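PDB 1VPB: putative modulator of DNA gyrase from Bacteroides thetaiotaomicron, which probably acts as a metallopeptidase of the U62 (PmbA/TldD) family, although it is named as a putative modulator of DNA gyrase. Local coordinates for residues A113-Y119 / Y308-I314; I196-G200 / V233-L237; S213-M217 / V301-G305; N255-L259 / V374-G380; E355-L361 / T426-P430. Where two conformers were deposited one is given. Residue numbers count along the deposited sequence, not the author numbering.

Interaction 1. Residues A113-Y119 / Y308-I314; sequences ADPSRYY and YFDNEGI
Residues 115-117 form a short 3-10 turn, opened by an Asx turn in which D114 OD1 accepts from S116 N (2.9 Å). In 308-314, D310 to G313 make a type I beta turn; D310 OD1 accepts from E312 N (2.9 Å) and I314 N (3.1 Å), the first closing another Asx turn. G313 ends the turn at phi 82°, psi 0°, easy for glycine, and a CB there would crowd Y118 CD1.

Backbone bonding joins the segments in a single bridge, with Y118 and I314 CA atoms 4.4 Å apart: Y119 N donates to G313 O (3.0 Å), while Y118 CA makes a CH...O contact to the same oxygen (3.2 Å). A water accepts from A113 N (3.1 Å) and donates to Y118 OH (2.8 Å) and E312 O (3.1 Å); Y118 OH also bonds N179.

I314 (m, m) packs CD1 3.4 Å from A113 CB; its CG2 also covers one face of the charged R117 guanidinium, 3.4 Å from NH2. Y119 (t) enters an aromatic cluster: Y308 CB lies over its face, 3.6 Å from the ring centroid, and the Y308 and F309 rings each lie near parallel to that of Y119 (13° and 25°) but slid aside, barely overlapping it, centroids 5.0 and 5.8 Å away.

One direct backbone hydrogen bond and a shared water satisfy polar groups of both loops, while I314 and the aromatic cluster supply the apolar contact.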
# COMPACT_ATOMS: atom_id res chain seq x y z
N ALA A 113 29.99 6.78 -1.32
CA ALA A 113 30.69 6.33 -2.54
C ALA A 113 31.99 7.12 -2.75
O ALA A 113 32.14 8.24 -2.30
CB ALA A 113 29.77 6.55 -3.74
N ASP A 114 32.91 6.52 -3.51
CA ASP A 114 34.11 7.18 -3.97
C ASP A 114 33.64 8.32 -4.89
O ASP A 114 32.91 8.03 -5.86
CB ASP A 114 34.89 6.18 -4.79
CG ASP A 114 36.14 6.75 -5.46
OD1 ASP A 114 36.36 7.96 -5.66
OD2 ASP A 114 37.00 5.93 -5.83
N PRO A 115 34.00 9.56 -4.62
CA PRO A 115 33.45 10.67 -5.42
C PRO A 115 33.91 10.73 -6.87
O PRO A 115 33.25 11.41 -7.65
CB PRO A 115 33.87 11.91 -4.63
CG PRO A 115 35.05 11.44 -3.94
CD PRO A 115 34.90 10.05 -3.60
N SER A 116 34.89 9.90 -7.20
CA SER A 116 35.35 9.78 -8.61
C SER A 116 34.22 9.13 -9.45
O SER A 116 34.16 9.33 -10.69
CB SER A 116 36.63 8.98 -8.68
OG SER A 116 36.39 7.64 -8.48
N ARG A 117 33.31 8.40 -8.77
CA ARG A 117 32.16 7.78 -9.42
C ARG A 117 30.93 8.65 -9.63
O ARG A 117 29.99 8.21 -10.27
CB ARG A 117 31.70 6.56 -8.61
CG ARG A 117 32.75 5.54 -8.41
CD ARG A 117 32.29 4.40 -7.51
NE ARG A 117 31.20 3.69 -8.15
CZ ARG A 117 30.08 3.25 -7.52
NH1 ARG A 117 29.91 3.32 -6.18
NH2 ARG A 117 29.19 2.66 -8.24
N TYR A 118 30.89 9.85 -9.05
CA TYR A 118 29.73 10.68 -9.15
C TYR A 118 29.51 11.26 -10.55
O TYR A 118 30.48 11.47 -11.28
CB TYR A 118 29.88 11.84 -8.21
CG TYR A 118 29.79 11.51 -6.72
CD1 TYR A 118 28.99 10.48 -6.27
CD2 TYR A 118 30.50 12.27 -5.78
CE1 TYR A 118 28.86 10.23 -4.89
CE2 TYR A 118 30.33 12.05 -4.43
CZ TYR A 118 29.53 11.05 -4.00
OH TYR A 118 29.36 10.74 -2.59
N TYR A 119 28.26 11.51 -10.87
CA TYR A 119 27.95 12.35 -12.04
C TYR A 119 28.64 13.69 -11.89
O TYR A 119 28.49 14.42 -10.93
CB TYR A 119 26.48 12.49 -12.23
CG TYR A 119 26.10 13.39 -13.39
CD1 TYR A 119 26.50 13.07 -14.68
CD2 TYR A 119 25.28 14.47 -13.22
CE1 TYR A 119 26.10 13.89 -15.73
CE2 TYR A 119 24.88 15.26 -14.28
CZ TYR A 119 25.33 14.93 -15.53
OH TYR A 119 24.99 15.74 -16.62
N TYR A 308 20.82 10.87 -14.97
CA TYR A 308 22.27 10.85 -14.99
C TYR A 308 22.96 10.34 -13.71
O TYR A 308 24.14 10.10 -13.72
CB TYR A 308 22.79 12.25 -15.30
CG TYR A 308 22.62 12.63 -16.78
CD1 TYR A 308 22.99 11.75 -17.76
CD2 TYR A 308 22.04 13.85 -17.15
CE1 TYR A 308 22.84 12.08 -19.11
CE2 TYR A 308 21.88 14.20 -18.52
CZ TYR A 308 22.30 13.29 -19.48
OH TYR A 308 22.15 13.60 -20.85
N PHE A 309 22.17 10.19 -12.65
CA PHE A 309 22.73 9.65 -11.41
C PHE A 309 21.64 8.94 -10.62
O PHE A 309 20.46 9.25 -10.77
CB PHE A 309 23.40 10.74 -10.56
CG PHE A 309 22.59 11.96 -10.38
CD1 PHE A 309 22.69 13.03 -11.30
CD2 PHE A 309 21.77 12.11 -9.27
CE1 PHE A 309 21.97 14.16 -11.12
CE2 PHE A 309 21.06 13.27 -9.09
CZ PHE A 309 21.14 14.28 -10.07
N ASP A 310 22.06 8.03 -9.74
CA ASP A 310 21.11 7.43 -8.82
C ASP A 310 21.06 8.20 -7.53
O ASP A 310 21.68 9.28 -7.38
CB ASP A 310 21.41 5.96 -8.62
CG ASP A 310 22.64 5.67 -7.76
OD1 ASP A 310 23.35 6.61 -7.27
OD2 ASP A 310 22.91 4.46 -7.50
N ASN A 311 20.34 7.66 -6.53
CA ASN A 311 20.25 8.43 -5.27
C ASN A 311 21.51 8.53 -4.39
O ASN A 311 21.52 9.30 -3.40
CB ASN A 311 19.04 7.88 -4.49
CG ASN A 311 17.70 8.20 -5.18
OD1 ASN A 311 17.65 8.88 -6.24
ND2 ASN A 311 16.59 7.72 -4.57
N GLU A 312 22.57 7.81 -4.72
CA GLU A 312 23.83 7.87 -4.08
C GLU A 312 24.79 8.81 -4.86
O GLU A 312 25.97 8.81 -4.54
CB GLU A 312 24.56 6.48 -4.09
CG GLU A 312 23.94 5.29 -3.44
CD GLU A 312 25.05 4.35 -3.02
OE1 GLU A 312 25.59 3.55 -3.82
OE2 GLU A 312 25.42 4.45 -1.86
N GLY A 313 24.29 9.47 -5.91
CA GLY A 313 25.09 10.35 -6.78
C GLY A 313 25.92 9.67 -7.87
O GLY A 313 26.63 10.37 -8.62
N ILE A 314 25.85 8.36 -7.96
CA ILE A 314 26.69 7.57 -8.83
C ILE A 314 26.26 7.90 -10.25
O ILE A 314 25.08 7.85 -10.54
CB ILE A 314 26.57 6.07 -8.58
CG1 ILE A 314 27.00 5.71 -7.15
CG2 ILE A 314 27.43 5.29 -9.54
CD1 ILE A 314 28.18 6.35 -6.74
O HOH W 1 27.65 8.65 -1.90

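Interaction 2. Residues I196-G200 / V233-L237; sequences ITIRG and VLRKL
This is an apolar helix-on-sheet contact, made where strand 181-198 runs out, near the C-terminal end of helix 225-234; no hydrogen bond crosses it. Residues 196-198 are extended (phi near -120 to -133°), so I196 and I198 direct CB toward the helix while T197 between them points away. Across from them, V233 and L234 are helical, and L234 to L237 form a type I turn, with K236 N bonded to V233 O (3.1 Å) and L237 N to L234 O (3.2 Å). The CA atoms of I196 and V233 are 7.0 Å apart, those of G200 and L237 6.4 Å.

The strand belongs to the long antiparallel sheet, next to 207-214, and the helix that follows 207-214 folds back to cover one face of it; A229 and L230 of that helix also touch I196. Beta-branched I196 and I198 suit the strand, and the short V233 lets the helix end sit close to them. V233 (p) puts CG1 3.9 Å from I196 CG2 and 3.7 Å from I198 CG2. I198 (p, t) stretches its CD1 to V233 O (3.7 Å), L234 CD2 (4.0 Å) and L237 CD2 (3.7 Å), touching both leucines, each m, t. L237 CD2 continues over the strand's exit, 4.0 Å from R199 O and 4.0 Å from G200 CA. R199 turns CB away from this apolar patch, and its guanidinium forms a salt bridge with E157.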
# COMPACT_ATOMS: atom_id res chain seq x y z
N ILE A 196 -13.53 -0.52 -17.26
CA ILE A 196 -14.87 -0.85 -17.64
C ILE A 196 -15.23 -2.20 -17.08
O ILE A 196 -14.43 -3.10 -17.15
CB ILE A 196 -14.99 -0.92 -19.18
CG1 ILE A 196 -14.59 0.43 -19.77
CG2 ILE A 196 -16.40 -1.35 -19.59
CD1 ILE A 196 -14.67 0.53 -21.27
N THR A 197 -16.43 -2.30 -16.53
CA THR A 197 -16.95 -3.53 -15.98
C THR A 197 -18.22 -3.91 -16.74
O THR A 197 -19.04 -3.05 -17.06
CB THR A 197 -17.24 -3.34 -14.50
OG1 THR A 197 -15.98 -3.22 -13.80
CG2 THR A 197 -17.92 -4.56 -13.90
N ILE A 198 -18.37 -5.20 -17.02
CA ILE A 198 -19.52 -5.67 -17.77
C ILE A 198 -20.19 -6.87 -17.12
O ILE A 198 -19.62 -7.50 -16.22
CB ILE A 198 -19.14 -6.01 -19.24
CG1 ILE A 198 -18.31 -7.29 -19.33
CG2 ILE A 198 -18.40 -4.82 -19.88
CD1 ILE A 198 -18.06 -7.74 -20.75
N ARG A 199 -21.40 -7.15 -17.58
CA ARG A 199 -22.18 -8.31 -17.16
C ARG A 199 -21.66 -9.54 -17.89
O ARG A 199 -21.73 -9.61 -19.12
CB ARG A 199 -23.66 -8.11 -17.49
CG ARG A 199 -24.61 -9.21 -16.99
CD ARG A 199 -26.03 -9.12 -17.55
NE ARG A 199 -26.09 -9.52 -18.97
CZ ARG A 199 -26.37 -8.72 -20.00
NH1 ARG A 199 -26.65 -7.43 -19.84
NH2 ARG A 199 -26.38 -9.23 -21.23
N GLY A 200 -21.12 -10.49 -17.13
CA GLY A 200 -20.66 -11.76 -17.69
C GLY A 200 -21.78 -12.79 -17.57
O GLY A 200 -22.96 -12.43 -17.54
N VAL A 233 -12.38 -5.80 -22.38
CA VAL A 233 -13.25 -6.46 -21.42
C VAL A 233 -14.21 -7.42 -22.13
O VAL A 233 -14.55 -8.45 -21.57
CB VAL A 233 -14.00 -5.48 -20.51
CG1 VAL A 233 -15.01 -4.62 -21.30
CG2 VAL A 233 -14.63 -6.25 -19.36
N LEU A 234 -14.64 -7.08 -23.35
CA LEU A 234 -15.54 -7.94 -24.11
C LEU A 234 -14.84 -9.25 -24.52
O LEU A 234 -15.49 -10.27 -24.67
CB LEU A 234 -16.09 -7.24 -25.36
CG LEU A 234 -17.02 -6.04 -25.12
CD1 LEU A 234 -17.28 -5.25 -26.39
CD2 LEU A 234 -18.34 -6.47 -24.48
N ARG A 235 -13.53 -9.18 -24.71
CA ARG A 235 -12.73 -10.34 -25.07
C ARG A 235 -12.61 -11.32 -23.92
O ARG A 235 -12.16 -12.45 -24.11
CB ARG A 235 -11.33 -9.90 -25.51
CG ARG A 235 -11.30 -9.45 -26.98
CD ARG A 235 -9.91 -8.98 -27.44
NE ARG A 235 -9.93 -8.59 -28.85
N LYS A 236 -12.98 -10.88 -22.72
CA LYS A 236 -12.93 -11.74 -21.54
C LYS A 236 -14.18 -12.64 -21.44
O LYS A 236 -14.24 -13.50 -20.57
CB LYS A 236 -12.81 -10.91 -20.26
CG LYS A 236 -11.53 -10.04 -20.17
CD LYS A 236 -11.23 -9.69 -18.71
CE LYS A 236 -9.92 -8.90 -18.55
NZ LYS A 236 -9.47 -8.85 -17.10
N LEU A 237 -15.15 -12.43 -22.31
CA LEU A 237 -16.39 -13.18 -22.27
C LEU A 237 -16.13 -14.59 -22.81
O LEU A 237 -15.47 -14.76 -23.83
CB LEU A 237 -17.47 -12.49 -23.10
CG LEU A 237 -18.06 -11.18 -22.55
CD1 LEU A 237 -19.03 -10.60 -23.57
CD2 LEU A 237 -18.75 -11.39 -21.20

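Interaction 3. Residues S213-M217 / V301-G305; sequences SSLYM and VKASG. With EDO (1,2-ethanediol), chain B.
Along 301-305, which has no regular secondary structure, contact begins at K302, whose positive phi and psi (55/38°) bend the chain. Its side chain (m, t, t, t) runs extended past Y216 (m): CE lies 3.8 Å from Y216 OH, and NZ stands over the ring face, 4.9 Å from the centroid and 18° off the normal, a cation-pi interaction. A long, flexible lysine suits this exposed position, since its methylenes and its charge can both use the ring. The same Y216 OH is hydrogen-bonded to K127 O. K302 O accepts from a water (3.2 Å) that L215 N reaches only weakly (3.4 Å).

The partner segment covers the end of strand 207-214, an outermost strand of the antiparallel six-stranded sheet within this chain, and the loop after it, from which L215 and Y216 make the contact. It leaves the sheet through an ST turn, S214 OG accepting from Y216 N at 3.1 Å. The sheet edge thus meets the long loop between strands 294-296 and 319-323.

L215 (m, t) points CB toward that loop and lays CD1 along its backbone, 3.7 Å from K302 C, 3.8 Å from A303 C and 3.9 Å from S304 N. A303 turns its CB away. At S304, the residue nearest L215 by CA (6.9 Å), CB comes within 4.5 Å of L215 CD2. G305, at phi 104°, has angles that would jam a CB against the preceding carbonyl; its N donates to O1 of a 1,2-ethanediol (3.1 Å), probably from the crystallisation liquor.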
# COMPACT_ATOMS: atom_id res chain seq x y z
N SER A 213 0.29 7.21 -21.11
CA SER A 213 1.05 8.23 -20.37
C SER A 213 2.15 8.86 -21.20
O SER A 213 2.54 8.35 -22.26
CB SER A 213 1.58 7.65 -19.03
OG SER A 213 2.54 6.65 -19.26
N SER A 214 2.62 10.01 -20.75
CA SER A 214 3.70 10.73 -21.42
C SER A 214 4.31 11.74 -20.46
O SER A 214 3.65 12.19 -19.52
CB SER A 214 3.17 11.51 -22.63
OG SER A 214 4.25 12.13 -23.33
N LEU A 215 5.55 12.16 -20.75
CA LEU A 215 6.19 13.19 -20.01
C LEU A 215 5.63 14.57 -20.47
O LEU A 215 5.80 15.57 -19.78
CB LEU A 215 7.69 13.12 -20.26
CG LEU A 215 8.41 11.84 -19.81
CD1 LEU A 215 9.91 12.04 -20.01
CD2 LEU A 215 8.17 11.61 -18.37
N TYR A 216 5.05 14.63 -21.70
CA TYR A 216 4.55 15.88 -22.31
C TYR A 216 3.04 15.82 -22.66
O TYR A 216 2.59 14.85 -23.23
CB TYR A 216 5.30 16.13 -23.64
CG TYR A 216 6.72 16.55 -23.42
CD1 TYR A 216 7.70 15.65 -23.06
CD2 TYR A 216 7.06 17.87 -23.45
CE1 TYR A 216 9.01 16.06 -22.83
CE2 TYR A 216 8.37 18.29 -23.23
CZ TYR A 216 9.32 17.38 -22.88
OH TYR A 216 10.62 17.82 -22.66
N MET A 217 2.30 16.84 -22.27
CA MET A 217 0.83 16.88 -22.54
C MET A 217 0.59 16.77 -24.01
O MET A 217 -0.32 16.03 -24.47
CB MET A 217 0.21 18.15 -21.97
CG MET A 217 -1.28 18.29 -22.29
SD MET A 217 -2.28 16.94 -21.63
CE MET A 217 -2.67 17.72 -20.13
N VAL A 301 16.85 10.65 -24.26
CA VAL A 301 16.19 11.93 -24.09
C VAL A 301 14.68 11.83 -24.23
O VAL A 301 14.16 11.06 -25.07
CB VAL A 301 16.81 12.93 -25.13
CG1 VAL A 301 16.09 14.23 -25.18
CG2 VAL A 301 18.29 13.14 -24.79
N LYS A 302 13.98 12.60 -23.39
CA LYS A 302 12.56 12.65 -23.25
C LYS A 302 11.98 11.25 -22.97
O LYS A 302 10.90 10.94 -23.44
CB LYS A 302 11.84 13.17 -24.55
CG LYS A 302 12.13 14.58 -24.96
CD LYS A 302 11.11 15.09 -25.98
CE LYS A 302 11.29 16.60 -26.23
NZ LYS A 302 10.44 17.14 -27.37
N ALA A 303 12.67 10.45 -22.19
CA ALA A 303 12.27 9.05 -21.96
C ALA A 303 11.97 8.86 -20.48
O ALA A 303 12.82 9.21 -19.64
CB ALA A 303 13.34 8.15 -22.37
N SER A 304 10.84 8.26 -20.15
CA SER A 304 10.49 7.93 -18.76
C SER A 304 11.55 6.98 -18.21
O SER A 304 11.91 6.01 -18.84
CB SER A 304 9.14 7.24 -18.70
OG SER A 304 8.79 6.98 -17.33
N GLY A 305 12.11 7.32 -17.05
CA GLY A 305 13.18 6.53 -16.45
C GLY A 305 14.57 7.11 -16.57
O GLY A 305 15.52 6.71 -15.87
C1 EDO B . 11.64 10.78 -15.92
O1 EDO B . 10.70 9.74 -15.79
C2 EDO B . 12.62 10.73 -14.78
O2 EDO B . 13.46 9.57 -14.83
O HOH W 2 7.81 11.70 -23.18

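Interaction 4. Residues N255-L259 / V374-G380; sequences NSSRL and VTGFNGG
A weakly bonded helical turn starting near S256 faces strand 374-378, the closest CA atoms being those of N255 and G376 at 6.4 Å. R258 N donates weakly to N255 O (3.1 Å). In the strand, T375 (phi -107°, psi 2°) and G376 (-177°, 155°) both face E394 of strand 388-399, forming a classic beta bulge. The chain then turns a corner at G379; G379 and G380 take positive phi (78° and 117°), and at G380 a CB would strike the preceding carbonyl.

The bulge lies in the mixed sheet of the C-terminal part of the chain, where 370-378 runs parallel to 245-251, and the start of helix 256-265 packs against this sheet. N255 (m) reaches the bulge: its ND2 donates a weak hydrogen bond to T375 O (3.0 Å) and another bond to D252, while its OD1 is 3.6 Å from G376 CA.

F377 (m) points toward the helix and buries the most area. R258 (chi1 t, chi2 m) lays CD over one face of its ring, 3.8 Å from the centroid, a CH-pi contact, and R258 NH1 is 3.6 Å from F377 CB. N255 O lies at the ring edge, 3.6 Å from F377 CE2, and L259 CG is 3.8 Å from F377 CZ. Arginine suits this partly exposed place through its long aliphatic shaft, and its charged end also makes a cation-pi interaction with Y391.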
# COMPACT_ATOMS: atom_id res chain seq x y z
N ASN A 255 1.96 -6.90 -20.90
CA ASN A 255 2.35 -7.93 -19.89
C ASN A 255 3.74 -8.60 -19.93
O ASN A 255 4.10 -9.31 -19.00
CB ASN A 255 1.34 -9.08 -19.95
CG ASN A 255 -0.00 -8.68 -19.41
OD1 ASN A 255 -0.21 -8.67 -18.20
ND2 ASN A 255 -0.90 -8.29 -20.30
N SER A 256 4.51 -8.32 -20.97
CA SER A 256 5.81 -8.92 -21.19
C SER A 256 6.81 -8.55 -20.10
O SER A 256 7.70 -9.31 -19.75
CB SER A 256 6.36 -8.44 -22.54
OG SER A 256 6.31 -7.02 -22.71
N SER A 257 6.66 -7.35 -19.56
CA SER A 257 7.54 -6.88 -18.50
C SER A 257 7.38 -7.70 -17.22
O SER A 257 8.36 -7.85 -16.45
CB SER A 257 7.30 -5.40 -18.21
OG SER A 257 7.57 -4.65 -19.39
N ARG A 258 6.19 -8.19 -16.98
CA ARG A 258 5.87 -9.01 -15.80
C ARG A 258 6.79 -10.23 -15.62
O ARG A 258 7.29 -10.47 -14.52
CB ARG A 258 4.40 -9.48 -15.82
CG ARG A 258 3.84 -9.97 -14.43
CD ARG A 258 4.00 -11.48 -14.01
NE ARG A 258 4.21 -11.58 -12.55
CZ ARG A 258 3.34 -12.04 -11.65
NH1 ARG A 258 2.11 -12.49 -11.96
NH2 ARG A 258 3.71 -12.04 -10.37
N LEU A 259 7.02 -11.00 -16.68
CA LEU A 259 7.92 -12.15 -16.59
C LEU A 259 9.41 -11.77 -16.45
O LEU A 259 10.21 -12.59 -15.97
CB LEU A 259 7.71 -13.05 -17.82
CG LEU A 259 6.35 -13.72 -17.88
CD1 LEU A 259 6.17 -14.38 -19.25
CD2 LEU A 259 6.24 -14.74 -16.73
N VAL A 374 -1.10 -14.78 -23.69
CA VAL A 374 -1.35 -14.26 -22.35
C VAL A 374 -1.63 -12.76 -22.37
O VAL A 374 -0.78 -11.94 -22.74
CB VAL A 374 -0.17 -14.58 -21.41
CG1 VAL A 374 -0.35 -13.91 -20.03
CG2 VAL A 374 -0.06 -16.09 -21.28
N THR A 375 -2.85 -12.39 -22.00
CA THR A 375 -3.23 -10.98 -21.98
C THR A 375 -3.34 -10.45 -20.57
O THR A 375 -3.71 -9.28 -20.36
CB THR A 375 -4.57 -10.78 -22.70
OG1 THR A 375 -5.61 -11.57 -22.10
CG2 THR A 375 -4.48 -11.25 -24.12
N GLY A 376 -3.06 -11.30 -19.59
CA GLY A 376 -3.09 -10.84 -18.22
C GLY A 376 -2.68 -11.92 -17.25
O GLY A 376 -2.78 -13.10 -17.55
N PHE A 377 -2.19 -11.48 -16.10
CA PHE A 377 -1.71 -12.38 -15.05
C PHE A 377 -2.58 -12.22 -13.83
O PHE A 377 -2.87 -11.08 -13.46
CB PHE A 377 -0.26 -12.02 -14.69
CG PHE A 377 0.73 -12.45 -15.69
CD1 PHE A 377 1.10 -13.80 -15.75
CD2 PHE A 377 1.31 -11.55 -16.56
CE1 PHE A 377 1.99 -14.23 -16.68
CE2 PHE A 377 2.22 -11.98 -17.49
CZ PHE A 377 2.58 -13.31 -17.55
N ASN A 378 -2.97 -13.33 -13.22
CA ASN A 378 -3.88 -13.35 -12.07
C ASN A 378 -3.31 -14.11 -10.88
O ASN A 378 -3.65 -15.27 -10.64
CB ASN A 378 -5.21 -14.02 -12.43
CG ASN A 378 -5.80 -13.50 -13.73
OD1 ASN A 378 -5.56 -12.35 -14.12
ND2 ASN A 378 -6.57 -14.35 -14.42
N GLY A 379 -2.46 -13.44 -10.10
CA GLY A 379 -1.94 -14.04 -8.88
C GLY A 379 -0.85 -15.05 -9.17
O GLY A 379 -0.63 -15.41 -10.32
N GLY A 380 -0.19 -15.52 -8.12
CA GLY A 380 0.96 -16.40 -8.24
C GLY A 380 2.21 -15.75 -7.70
O GLY A 380 2.16 -14.63 -7.19

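Interaction 5. Residues E355-L361 / T426-P430; sequences ETGDKNL and TGNDP
T426 OG1 (chi1 p) donates to E355 O at 2.7 Å, the shortest of the hydrogen bonds between these segments. Two backbone bonds follow: N428 N to K359 O (2.8 Å) and G357 N to G427 O (3.1 Å). A water links the segments too, accepting from K359 N (3.0 Å) and donating to T426 O (2.7 Å). Weaker is the bond from L361 N to D429 OD2 (3.2 Å), an oxygen that also bonds S440.

Neither segment forms a regular ladder, though the backbones run close, with CA atoms 5.0 Å apart at T356-N428 and 4.9 Å at G357-G427. They lie in the loop after strand 352-354 and at the end of strand 423-426, whose last residue is T426; the first leads into helix 361-366. N360 is its N-cap: with chi1 p, OD1 accepts from G363 N, as asparagine does well at a helix start.

A CB on G357 would clash with T426 O across the contact; one on G427 would be tight against K359 O and would clash with D429 OD1 of its own segment. Without them, G357 CA lies 3.1 Å from T426 O and G427 CA 3.0 Å from K359 O, both CH...O contacts. Further out, T356 CB is 3.2 Å from G427 O, and T356 CG2 rests 4.0 Å from P430 CD.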
# COMPACT_ATOMS: atom_id res chain seq x y z
N GLU A 355 16.04 -5.94 -27.07
CA GLU A 355 16.24 -5.96 -28.52
C GLU A 355 14.96 -6.43 -29.19
O GLU A 355 14.33 -7.40 -28.76
CB GLU A 355 17.45 -6.80 -28.87
CG GLU A 355 17.57 -7.14 -30.33
CD GLU A 355 18.73 -8.07 -30.55
OE1 GLU A 355 19.85 -7.51 -30.49
OE2 GLU A 355 18.51 -9.31 -30.70
N THR A 356 14.52 -5.70 -30.24
CA THR A 356 13.29 -6.01 -30.97
C THR A 356 13.51 -6.80 -32.25
O THR A 356 14.58 -6.73 -32.84
CB THR A 356 12.57 -4.69 -31.34
OG1 THR A 356 13.52 -3.80 -31.97
CG2 THR A 356 12.11 -3.97 -30.08
N GLY A 357 12.50 -7.58 -32.59
CA GLY A 357 12.43 -8.36 -33.83
C GLY A 357 11.68 -7.58 -34.87
O GLY A 357 11.55 -6.35 -34.76
N ASP A 358 11.18 -8.27 -35.88
CA ASP A 358 10.58 -7.59 -37.04
C ASP A 358 9.09 -7.85 -37.21
O ASP A 358 8.53 -7.48 -38.24
CB ASP A 358 11.35 -7.95 -38.33
CG ASP A 358 11.29 -9.44 -38.66
OD1 ASP A 358 10.63 -10.20 -37.92
OD2 ASP A 358 11.88 -9.93 -39.65
N LYS A 359 8.46 -8.48 -36.23
CA LYS A 359 7.00 -8.61 -36.20
C LYS A 359 6.34 -7.93 -35.00
O LYS A 359 6.97 -7.76 -33.96
CB LYS A 359 6.68 -10.08 -36.17
CG LYS A 359 7.28 -10.83 -37.36
CD LYS A 359 6.63 -12.18 -37.50
CE LYS A 359 7.40 -13.08 -38.45
NZ LYS A 359 6.64 -14.35 -38.62
N ASN A 360 5.08 -7.51 -35.16
CA ASN A 360 4.29 -7.05 -34.04
C ASN A 360 3.53 -8.22 -33.48
O ASN A 360 3.67 -9.32 -33.94
CB ASN A 360 3.34 -5.91 -34.45
CG ASN A 360 2.32 -6.31 -35.49
OD1 ASN A 360 2.08 -7.48 -35.76
ND2 ASN A 360 1.70 -5.31 -36.10
N LEU A 361 2.72 -7.98 -32.47
CA LEU A 361 2.00 -9.06 -31.80
C LEU A 361 1.18 -9.90 -32.77
O LEU A 361 1.21 -11.13 -32.71
CB LEU A 361 1.13 -8.48 -30.68
CG LEU A 361 0.25 -9.45 -29.90
CD1 LEU A 361 1.13 -10.53 -29.28
CD2 LEU A 361 -0.56 -8.78 -28.84
N THR A 426 11.14 -11.87 -30.27
CA THR A 426 10.64 -10.66 -29.66
C THR A 426 10.00 -9.78 -30.74
O THR A 426 10.40 -9.81 -31.92
CB THR A 426 11.72 -9.87 -28.93
OG1 THR A 426 12.67 -9.30 -29.85
CG2 THR A 426 12.56 -10.77 -27.96
N GLY A 427 9.03 -9.00 -30.32
CA GLY A 427 8.27 -8.13 -31.25
C GLY A 427 8.99 -6.83 -31.49
O GLY A 427 10.08 -6.59 -30.96
N ASN A 428 8.37 -6.01 -32.32
CA ASN A 428 8.79 -4.64 -32.59
C ASN A 428 7.89 -3.59 -31.91
O ASN A 428 7.83 -2.42 -32.32
CB ASN A 428 8.79 -4.46 -34.11
CG ASN A 428 7.43 -4.67 -34.72
OD1 ASN A 428 6.37 -4.66 -34.02
ND2 ASN A 428 7.40 -4.81 -36.06
N ASP A 429 7.21 -3.99 -30.84
CA ASP A 429 6.13 -3.24 -30.28
C ASP A 429 6.24 -2.93 -28.75
O ASP A 429 5.23 -3.11 -28.03
CB ASP A 429 4.81 -3.95 -30.61
CG ASP A 429 4.76 -5.38 -30.10
OD1 ASP A 429 5.82 -5.91 -29.66
OD2 ASP A 429 3.69 -6.03 -30.08
N PRO A 430 7.41 -2.47 -28.29
CA PRO A 430 7.57 -2.09 -26.90
C PRO A 430 6.68 -0.89 -26.58
O PRO A 430 6.41 -0.10 -27.49
CB PRO A 430 9.03 -1.67 -26.81
CG PRO A 430 9.44 -1.34 -28.17
CD PRO A 430 8.64 -2.22 -29.04
O HOH W 3 9.63 -10.49 -34.41

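How the interactions relate
Interactions 1, 2 and 4 are partly buried; 3 and 5 lie at the surface. Interactions 2 and 3 reach the same antiparallel sheet through neighbouring strands, 181-198 and 207-214, with centres about 31 Å apart. Where regular elements pack, as in 2 and 4, side chains do most of the work: purely aliphatic in the first, aromatic, arginine and asparagine in the second. Interaction 3 combines a leucine on loop backbone with a lysine-tyrosine cation-pi pair. Loop meets loop in 1 and 5, and there backbone hydrogen bonds, bridging water and well-placed glycines matter more. Interactions 1 and 3 share the loop between strands 294-296 and 319-323, while 4 and 5 both belong to the C-terminal metallopeptidase-family domain.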